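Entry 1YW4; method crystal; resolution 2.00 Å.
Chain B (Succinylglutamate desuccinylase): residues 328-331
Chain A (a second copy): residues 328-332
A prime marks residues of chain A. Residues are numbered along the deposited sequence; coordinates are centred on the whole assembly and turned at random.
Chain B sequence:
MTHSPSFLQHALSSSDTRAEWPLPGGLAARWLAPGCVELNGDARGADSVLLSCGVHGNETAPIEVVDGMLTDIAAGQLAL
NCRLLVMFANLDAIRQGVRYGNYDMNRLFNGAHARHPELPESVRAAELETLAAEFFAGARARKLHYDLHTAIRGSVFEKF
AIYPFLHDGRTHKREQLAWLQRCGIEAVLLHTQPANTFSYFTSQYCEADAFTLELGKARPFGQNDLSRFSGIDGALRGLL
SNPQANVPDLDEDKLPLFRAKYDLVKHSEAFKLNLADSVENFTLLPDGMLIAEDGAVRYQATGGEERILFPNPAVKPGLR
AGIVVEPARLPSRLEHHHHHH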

# COMPACT_ATOMS: atom_id res chain seq x y z
N ALA B 328 -2.06 6.65 2.95
CA ALA B 328 -1.88 6.57 1.51
C ALA B 328 -1.13 7.77 0.97
O ALA B 328 -0.97 8.78 1.65
CB ALA B 328 -3.24 6.46 0.82
N ARG B 329 -0.66 7.64 -0.27
CA ARG B 329 0.04 8.71 -0.95
C ARG B 329 -0.41 8.74 -2.40
O ARG B 329 -0.73 7.70 -2.98
CB ARG B 329 1.56 8.49 -0.89
CG ARG B 329 2.13 8.51 0.51
CD ARG B 329 3.40 9.34 0.55
NE ARG B 329 4.36 8.94 -0.48
CZ ARG B 329 5.50 9.59 -0.72
NH1 ARG B 329 6.32 9.18 -1.67
NH2 ARG B 329 5.81 10.67 -0.01
N LEU B 330 -0.43 9.94 -2.98
CA LEU B 330 -0.83 10.10 -4.37
C LEU B 330 0.25 9.55 -5.29
O LEU B 330 1.44 9.63 -4.98
CB LEU B 330 -1.09 11.58 -4.67
CG LEU B 330 -2.29 12.23 -3.97
CD1 LEU B 330 -2.38 13.70 -4.36
CD2 LEU B 330 -3.56 11.51 -4.37
N PRO B 331 -0.17 8.99 -6.42
CA PRO B 331 0.76 8.43 -7.40
C PRO B 331 0.14 8.50 -8.79
O PRO B 331 -1.02 8.94 -8.88
CB PRO B 331 1.08 6.98 -7.04
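Chain A 328-332: ARLPS

When two copies of a protein meet through the same short segment, the partnership need not be symmetrical, and chain B residues 328–331 with chain A residues 328–332 of succinylglutamate desuccinylase make a useful example. Both stretches are extended, with phi near -60° to -150° and psi mostly between 130° and 170°, yet they run crosswise and do not pair as strands. The backbones stay apart, the nearest CA atoms being those of Arg329 and Arg329′ at 7.5 Å, and the long arginine side chains lie between them.

Chain A begins with Ala328′, which lies too far from the chain B stretch to touch it. Arg329′ follows and supplies most of chain A's contact area. Its CA-to-CB bond points toward chain B, and with chi1, chi2 and chi3 all in m wells the side chain folds round to bring NH1 to Leu330 O at 3.3 Å, a hydrogen bond with the carbonyl near the plane of the guanidinium. The same NH1 lies 3.2 Å from Pro331 CB. Water 1 extends the link, accepting from Arg329′ NH1 at 2.9 Å and donating to Arg329 O at 3.3 Å; water 2 makes a second bridge, bound weakly by Arg329′ NH2 and donating to Leu330 O, each at 3.2 Å. Less expected is the approach of Arg329 NH1 to Arg329′ NH2, also 3.2 Å: two donors of like charge, with no hydrogen bond between them.

The CA-to-CB bond of Leu330′ points away, and its backbone approaches instead, O standing 3.7 Å from Arg329 NE. At Pro331′ the extended run breaks, psi falling to -30°, and the Pro331′ carbonyl carbon lies over the same guanidinium face of Arg329 as Leu330′ O. Ser332′ completes the path, its CA 3.9 Å from Arg329 NH2, while its hydroxyl bonds weakly back to Pro331′ O.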

# COMPACT_ATOMS: atom_id res chain seq x y z
N ALA A 328 4.52 -0.86 -3.38
CA ALA A 328 4.64 -0.43 -1.99
C ALA A 328 5.27 0.95 -1.96
O ALA A 328 6.27 1.20 -2.63
CB ALA A 328 5.48 -1.42 -1.19
N ARG A 329 4.68 1.84 -1.18
CA ARG A 329 5.19 3.20 -1.06
C ARG A 329 5.74 3.43 0.34
O ARG A 329 5.18 2.94 1.32
CB ARG A 329 4.06 4.20 -1.35
CG ARG A 329 3.39 4.04 -2.72
CD ARG A 329 4.32 4.39 -3.87
NE ARG A 329 4.75 5.79 -3.84
CZ ARG A 329 3.95 6.83 -4.05
NH1 ARG A 329 2.67 6.65 -4.31
NH2 ARG A 329 4.44 8.06 -4.00
N LEU A 330 6.84 4.17 0.43
CA LEU A 330 7.44 4.50 1.72
C LEU A 330 6.68 5.68 2.31
O LEU A 330 5.99 6.40 1.60
CB LEU A 330 8.92 4.87 1.53
CG LEU A 330 9.91 3.74 1.21
CD1 LEU A 330 11.25 4.34 0.81
CD2 LEU A 330 10.06 2.84 2.44
N PRO A 331 6.80 5.90 3.63
CA PRO A 331 6.11 7.02 4.29
C PRO A 331 6.58 8.37 3.74
O PRO A 331 5.82 9.34 3.72
CB PRO A 331 6.46 6.83 5.76
CG PRO A 331 7.81 6.20 5.71
CD PRO A 331 7.65 5.18 4.60
N SER A 332 7.83 8.42 3.31
CA SER A 332 8.40 9.64 2.75
C SER A 332 9.33 9.33 1.58
O SER A 332 9.13 8.27 0.95
CB SER A 332 9.14 10.43 3.84
OG SER A 332 8.24 10.99 4.78
O HOH W 1 0.55 4.81 -3.80
O HOH W 2 3.66 11.02 -3.23